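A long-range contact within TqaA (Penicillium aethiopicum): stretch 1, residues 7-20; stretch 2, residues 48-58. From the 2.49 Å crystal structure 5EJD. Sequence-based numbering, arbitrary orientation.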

ATOM      1  N   ASP B   7      14.799 -18.711  24.948  1.00 43.96           N
ATOM      2  CA  ASP B   7      15.114 -17.311  24.644  1.00 48.44           C
ATOM      3  C   ASP B   7      14.411 -16.799  23.401  1.00 43.83           C
ATOM      4  O   ASP B   7      14.086 -15.615  23.316  1.00 41.97           O
ATOM      5  N   ALA B   8      14.269 -17.677  22.414  1.00 38.55           N
ATOM      6  CA  ALA B   8      13.539 -17.375  21.214  1.00 37.82           C
ATOM      7  C   ALA B   8      12.037 -17.106  21.534  1.00 35.97           C
ATOM      8  O   ALA B   8      11.453 -16.185  20.974  1.00 29.55           O
ATOM      9  N   GLU B   9      11.445 -17.897  22.427  1.00 36.00           N
ATOM     10  CA  GLU B   9      10.069 -17.684  22.825  1.00 36.58           C
ATOM     11  C   GLU B   9       9.928 -16.338  23.495  1.00 37.58           C
ATOM     12  O   GLU B   9       8.979 -15.616  23.231  1.00 39.87           O
ATOM     13  N   ARG B  10      10.875 -15.955  24.328  1.00 37.62           N
ATOM     14  CA  ARG B  10      10.790 -14.661  24.984  1.00 39.11           C
ATOM     15  C   ARG B  10      10.884 -13.521  24.006  1.00 35.80           C
ATOM     16  O   ARG B  10      10.170 -12.532  24.155  1.00 39.48           O
ATOM     17  N   GLU B  11      11.840 -13.594  23.092  1.00 36.38           N
ATOM     18  CA  GLU B  11      12.062 -12.477  22.184  1.00 40.60           C
ATOM     19  C   GLU B  11      10.831 -12.343  21.275  1.00 37.94           C
ATOM     20  O   GLU B  11      10.361 -11.248  21.006  1.00 32.79           O
ATOM     21  N   LEU B  12      10.300 -13.474  20.850  1.00 33.75           N
ATOM     22  CA  LEU B  12       9.114 -13.489  20.013  1.00 35.27           C
ATOM     23  C   LEU B  12       7.857 -12.941  20.700  1.00 33.24           C
ATOM     24  O   LEU B  12       7.066 -12.235  20.089  1.00 33.61           O
ATOM     25  N   ALA B  13       7.719 -13.211  21.985  1.00 30.85           N
ATOM     26  CA  ALA B  13       6.608 -12.709  22.729  1.00 30.71           C
ATOM     27  C   ALA B  13       6.654 -11.199  22.835  1.00 32.43           C
ATOM     28  O   ALA B  13       5.631 -10.516  22.780  1.00 28.90           O
ATOM     29  N   ASN B  14       7.842 -10.670  23.054  1.00 31.94           N
ATOM     30  CA  ASN B  14       8.008  -9.252  23.064  1.00 35.95           C
ATOM     31  C   ASN B  14       7.619  -8.626  21.733  1.00 32.84           C
ATOM     32  O   ASN B  14       7.062  -7.536  21.674  1.00 32.91           O
ATOM     33  N   ILE B  15       7.974  -9.290  20.663  1.00 31.55           N
ATOM     34  CA  ILE B  15       7.621  -8.806  19.344  1.00 32.54           C
ATOM     35  C   ILE B  15       6.089  -8.809  19.167  1.00 31.72           C
ATOM     36  O   ILE B  15       5.522  -7.843  18.662  1.00 29.26           O
ATOM     37  N   TRP B  16       5.438  -9.892  19.566  1.00 29.27           N
ATOM     38  CA  TRP B  16       3.988  -9.948  19.443  1.00 28.97           C
ATOM     39  C   TRP B  16       3.344  -8.872  20.290  1.00 31.77           C
ATOM     40  O   TRP B  16       2.353  -8.268  19.903  1.00 35.02           O
ATOM     41  N   ALA B  17       3.896  -8.643  21.470  1.00 33.06           N
ATOM     42  CA  ALA B  17       3.358  -7.616  22.346  1.00 37.29           C
ATOM     43  C   ALA B  17       3.381  -6.232  21.687  1.00 35.27           C
ATOM     44  O   ALA B  17       2.406  -5.511  21.743  1.00 31.75           O
ATOM     45  N   THR B  18       4.482  -5.881  21.047  1.00 35.01           N
ATOM     46  CA  THR B  18       4.587  -4.576  20.412  1.00 38.08           C
ATOM     47  C   THR B  18       3.659  -4.496  19.196  1.00 38.60           C
ATOM     48  O   THR B  18       2.971  -3.514  19.007  1.00 39.11           O
ATOM     49  N   VAL B  19       3.619  -5.553  18.408  1.00 34.80           N
ATOM     50  CA  VAL B  19       2.933  -5.504  17.133  1.00 37.01           C
ATOM     51  C   VAL B  19       1.426  -5.567  17.329  1.00 33.84           C
ATOM     52  O   VAL B  19       0.683  -4.990  16.577  1.00 36.11           O
ATOM     53  N   LEU B  20       0.985  -6.386  18.257  1.00 34.60           N
ATOM     54  CA  LEU B  20      -0.431  -6.524  18.545  1.00 35.57           C
ATOM     55  C   LEU B  20      -0.899  -5.532  19.623  1.00 35.02           C
ATOM     56  O   LEU B  20      -2.084  -5.426  19.847  1.00 32.21           O
ATOM     57  N   ALA B  48       9.741  -8.218  10.427  1.00 29.91           N
ATOM     58  CA  ALA B  48      10.778  -7.190  10.386  1.00 30.60           C
ATOM     59  C   ALA B  48      11.410  -6.940  11.768  1.00 32.23           C
ATOM     60  O   ALA B  48      12.597  -6.747  11.867  1.00 33.63           O
ATOM     61  N   LEU B  49      10.600  -6.911  12.809  1.00 33.15           N
ATOM     62  CA  LEU B  49      11.117  -6.761  14.148  1.00 32.84           C
ATOM     63  C   LEU B  49      11.937  -7.978  14.563  1.00 34.44           C
ATOM     64  O   LEU B  49      12.920  -7.844  15.277  1.00 35.44           O
ATOM     65  N   GLY B  50      11.537  -9.158  14.088  1.00 34.56           N
ATOM     66  CA  GLY B  50      12.325 -10.374  14.233  1.00 34.25           C
ATOM     67  C   GLY B  50      13.754 -10.174  13.738  1.00 36.47           C
ATOM     68  O   GLY B  50      14.709 -10.452  14.424  1.00 35.42           O
ATOM     69  N   ARG B  51      13.892  -9.698  12.516  1.00 38.05           N
ATOM     70  CA  ARG B  51      15.196  -9.464  11.963  1.00 41.20           C
ATOM     71  C   ARG B  51      16.017  -8.517  12.808  1.00 39.11           C
ATOM     72  O   ARG B  51      17.157  -8.773  13.030  1.00 42.20           O
ATOM     73  N   ALA B  52      15.451  -7.423  13.263  1.00 40.45           N
ATOM     74  CA  ALA B  52      16.193  -6.475  14.090  1.00 42.02           C
ATOM     75  C   ALA B  52      16.629  -7.069  15.427  1.00 48.08           C
ATOM     76  O   ALA B  52      17.578  -6.599  16.025  1.00 59.07           O
ATOM     77  N   ALA B  53      15.952  -8.110  15.890  1.00 49.46           N
ATOM     78  CA  ALA B  53      16.361  -8.819  17.094  1.00 43.41           C
ATOM     79  C   ALA B  53      17.231 -10.047  16.807  1.00 43.97           C
ATOM     80  O   ALA B  53      17.425 -10.887  17.689  1.00 46.00           O
ATOM     81  N   GLY B  54      17.666 -10.223  15.563  1.00 43.47           N
ATOM     82  CA  GLY B  54      18.487 -11.363  15.196  1.00 47.44           C
ATOM     83  C   GLY B  54      17.788 -12.691  14.968  1.00 48.79           C
ATOM     84  O   GLY B  54      18.439 -13.719  14.854  1.00 58.08           O
ATOM     85  N   MET B  55      16.464 -12.701  14.912  1.00 54.06           N
ATOM     86  CA  MET B  55      15.734 -13.891  14.508  1.00 51.64           C
ATOM     87  C   MET B  55      15.398 -13.729  13.059  1.00 50.01           C
ATOM     88  O   MET B  55      15.423 -12.638  12.525  1.00 52.44           O
ATOM     89  N   SER B  56      15.051 -14.828  12.427  1.00 48.10           N
ATOM     90  CA  SER B  56      14.816 -14.828  11.001  1.00 46.99           C
ATOM     91  C   SER B  56      13.617 -15.729  10.667  1.00 43.15           C
ATOM     92  O   SER B  56      13.703 -16.955  10.761  1.00 40.30           O
ATOM     93  N   PHE B  57      12.502 -15.095  10.329  1.00 36.72           N
ATOM     94  CA  PHE B  57      11.344 -15.789   9.837  1.00 35.95           C
ATOM     95  C   PHE B  57      10.601 -14.826   8.974  1.00 35.22           C
ATOM     96  O   PHE B  57      10.646 -13.608   9.184  1.00 37.00           O
ATOM     97  N   GLY B  58       9.854 -15.363   8.026  1.00 34.26           N
ATOM     98  CA  GLY B  58       9.034 -14.523   7.157  1.00 31.11           C
ATOM     99  C   GLY B  58       7.569 -14.671   7.460  1.00 26.43           C
ATOM    100  O   GLY B  58       7.157 -15.418   8.356  1.00 22.38           O
TER

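No hydrogen bond or salt bridge joins these two stretches; the contact is held by apolar packing, and one of its closest approaches is made to a residue with no side chain. Ile-15 CD1 lies 3.6 Å from Gly-50 CA, against bare backbone. A CB on Gly-50 would be tolerated by Ile-15 but would clash with Phe-57 CE2 of its own stretch, so the absence of a side chain leaves room for the Phe-57 ring beside helix 48-52.

Ile-15 points toward the second stretch with chi1 m and chi2 t. This extends CD1 over the Leu-49 and Gly-50 backbone, while CG2 meets Leu-49 CB at 4.1 Å. Leu-49, whose chi1 of -104° lies between wells, points back at the helix; its CD2 is 3.9 Å from Val-19 CG2 and 4.2 Å from Thr-18 CG2. Thr-18 suits this border because its methyl can face leucine while OG1 donates to Asn-14 O (3.0 Å) within its own helix.

Past Gly-54, whose positive phi favours glycine, Met-55 turns toward the first stretch. Its flexible, unbranched chain (m, t, p) reaches in toward the helix, with SD 4.1 Å from Glu-11 CB and CE 4.0 Å from Ala-8 CB. Met-55 CE also lies 3.8 Å from Ala-8 O, so the methyl rests against backbone as well as against the small alanine side chain. Leu-12 starts sideways, but its t, p rotamer brings CD1 to 3.7 Å from Phe-57 CZ, an oblique approach to the ring. Phe-57, with chi1 p, suits this buried position because its broad apolar ring reaches leucine from the loop.

At the more open margin, Glu-11, its chi1 of -119° between wells, places OE1 4.0 Å from Ala-53 CB, a contact without a polar partner. Farther out, Arg-10 NH1 and Asp-7 OD1 form a salt bridge (2.6 Å) within the first helix, clear of the second stretch.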

ATOM      1  CB  ASP B   7      16.636 -17.114  24.472  1.00 53.11           C
ATOM      2  CG  ASP B   7      17.375 -17.072  25.808  1.00 62.04           C
ATOM      3  OD1 ASP B   7      16.731 -16.884  26.874  1.00 69.00           O
ATOM      4  OD2 ASP B   7      18.616 -17.234  25.805  1.00 73.91           O
ATOM      5  CB  ALA B   8      13.676 -18.508  20.198  1.00 39.03           C
ATOM      6  CB  GLU B   9       9.542 -18.814  23.706  1.00 40.09           C
ATOM      7  CG  GLU B   9       9.461 -20.165  22.997  1.00 45.81           C
ATOM      8  CD  GLU B   9       8.745 -21.265  23.808  1.00 53.91           C
ATOM      9  OE1 GLU B   9       8.548 -21.130  25.041  1.00 55.54           O
ATOM     10  OE2 GLU B   9       8.417 -22.312  23.199  1.00 55.46           O
ATOM     11  CB  ARG B  10      11.877 -14.487  26.069  1.00 47.24           C
ATOM     12  CG  ARG B  10      11.621 -15.310  27.325  1.00 54.44           C
ATOM     13  CD  ARG B  10      12.729 -15.248  28.367  1.00 60.36           C
ATOM     14  NE  ARG B  10      12.655 -16.518  29.084  1.00 68.38           N
ATOM     15  CZ  ARG B  10      13.459 -17.564  28.900  1.00 66.15           C
ATOM     16  NH1 ARG B  10      14.489 -17.505  28.067  1.00 64.87           N
ATOM     17  NH2 ARG B  10      13.235 -18.670  29.585  1.00 68.88           N
ATOM     18  CB  GLU B  11      13.397 -12.499  21.378  1.00 46.54           C
ATOM     19  CG  GLU B  11      14.283 -11.281  21.687  1.00 57.77           C
ATOM     20  CD  GLU B  11      13.684  -9.856  21.529  1.00 66.54           C
ATOM     21  OE1 GLU B  11      12.617  -9.555  20.920  1.00 60.09           O
ATOM     22  OE2 GLU B  11      14.373  -8.962  22.046  1.00 74.60           O
ATOM     23  CB  LEU B  12       8.875 -14.912  19.555  1.00 37.68           C
ATOM     24  CG  LEU B  12       7.944 -15.077  18.401  1.00 44.59           C
ATOM     25  CD1 LEU B  12       8.448 -14.292  17.191  1.00 43.59           C
ATOM     26  CD2 LEU B  12       7.847 -16.578  18.101  1.00 45.31           C
ATOM     27  CB  ALA B  13       6.602 -13.316  24.124  1.00 32.95           C
ATOM     28  CB  ASN B  14       9.419  -8.931  23.452  1.00 40.34           C
ATOM     29  CG  ASN B  14       9.641  -7.455  23.678  1.00 52.54           C
ATOM     30  OD1 ASN B  14       8.830  -6.778  24.320  1.00 57.01           O
ATOM     31  ND2 ASN B  14      10.732  -6.936  23.136  1.00 58.76           N
ATOM     32  CB  ILE B  15       8.290  -9.674  18.269  1.00 30.91           C
ATOM     33  CG1 ILE B  15       9.774  -9.334  18.216  1.00 29.01           C
ATOM     34  CG2 ILE B  15       7.655  -9.457  16.905  1.00 31.60           C
ATOM     35  CD1 ILE B  15      10.561 -10.325  17.413  1.00 31.61           C
ATOM     36  CB  TRP B  16       3.489 -11.299  19.902  1.00 28.33           C
ATOM     37  CG  TRP B  16       3.722 -12.397  18.947  1.00 26.43           C
ATOM     38  CD1 TRP B  16       4.676 -12.472  17.997  1.00 26.06           C
ATOM     39  CD2 TRP B  16       3.014 -13.636  18.901  1.00 26.63           C
ATOM     40  NE1 TRP B  16       4.609 -13.692  17.346  1.00 28.12           N
ATOM     41  CE2 TRP B  16       3.584 -14.414  17.884  1.00 25.68           C
ATOM     42  CE3 TRP B  16       1.915 -14.135  19.590  1.00 29.22           C
ATOM     43  CZ2 TRP B  16       3.108 -15.649  17.550  1.00 27.51           C
ATOM     44  CZ3 TRP B  16       1.446 -15.390  19.268  1.00 28.48           C
ATOM     45  CH2 TRP B  16       2.043 -16.135  18.266  1.00 29.24           C
ATOM     46  CB  ALA B  17       4.102  -7.582  23.669  1.00 38.04           C
ATOM     47  CB  THR B  18       6.032  -4.381  19.895  1.00 37.74           C
ATOM     48  OG1 THR B  18       6.977  -4.620  20.937  1.00 36.71           O
ATOM     49  CG2 THR B  18       6.266  -3.022  19.307  1.00 36.64           C
ATOM     50  CB  VAL B  19       3.469  -6.647  16.237  1.00 38.85           C
ATOM     51  CG1 VAL B  19       2.462  -7.144  15.239  1.00 39.21           C
ATOM     52  CG2 VAL B  19       4.728  -6.184  15.512  1.00 41.28           C
ATOM     53  CB  LEU B  20      -0.752  -7.964  18.986  1.00 35.64           C
ATOM     54  CG  LEU B  20      -0.333  -9.043  17.993  1.00 39.27           C
ATOM     55  CD1 LEU B  20      -0.510 -10.414  18.622  1.00 40.50           C
ATOM     56  CD2 LEU B  20      -1.103  -8.977  16.689  1.00 40.30           C
ATOM     57  CB  ALA B  48      10.224  -5.902   9.835  1.00 32.21           C
ATOM     58  CB  LEU B  49       9.971  -6.533  15.131  1.00 33.55           C
ATOM     59  CG  LEU B  49       9.768  -5.096  15.628  1.00 34.89           C
ATOM     60  CD1 LEU B  49       9.854  -4.033  14.554  1.00 36.44           C
ATOM     61  CD2 LEU B  49       8.406  -5.019  16.292  1.00 35.83           C
ATOM     62  CB  ARG B  51      15.055  -8.911  10.579  1.00 46.32           C
ATOM     63  CG  ARG B  51      16.357  -8.555   9.920  1.00 50.85           C
ATOM     64  CD  ARG B  51      16.151  -7.979   8.524  1.00 56.30           C
ATOM     65  NE  ARG B  51      17.403  -7.499   7.982  1.00 53.06           N
ATOM     66  CZ  ARG B  51      18.304  -8.310   7.437  1.00 56.51           C
ATOM     67  NH1 ARG B  51      19.431  -7.803   6.963  1.00 56.88           N
ATOM     68  NH2 ARG B  51      18.086  -9.631   7.374  1.00 56.11           N
ATOM     69  CB  ALA B  52      15.369  -5.212  14.332  1.00 39.71           C
ATOM     70  CB  ALA B  53      15.120  -9.237  17.865  1.00 48.37           C
ATOM     71  CB  MET B  55      14.455 -14.038  15.281  1.00 53.07           C
ATOM     72  CG  MET B  55      14.679 -14.184  16.755  1.00 56.44           C
ATOM     73  SD  MET B  55      13.096 -14.219  17.617  1.00 61.13           S
ATOM     74  CE  MET B  55      12.604 -15.914  17.392  1.00 56.45           C
ATOM     75  CB  SER B  56      16.072 -15.320  10.312  1.00 52.58           C
ATOM     76  OG  SER B  56      15.837 -15.527   8.950  1.00 50.79           O
ATOM     77  CB  PHE B  57      10.458 -16.292  10.983  1.00 36.84           C
ATOM     78  CG  PHE B  57      10.048 -15.232  11.949  1.00 36.64           C
ATOM     79  CD1 PHE B  57       8.842 -14.560  11.810  1.00 36.56           C
ATOM     80  CD2 PHE B  57      10.863 -14.902  13.007  1.00 35.99           C
ATOM     81  CE1 PHE B  57       8.477 -13.567  12.707  1.00 35.28           C
ATOM     82  CE2 PHE B  57      10.496 -13.925  13.906  1.00 33.87           C
ATOM     83  CZ  PHE B  57       9.304 -13.252  13.753  1.00 35.44           C
TER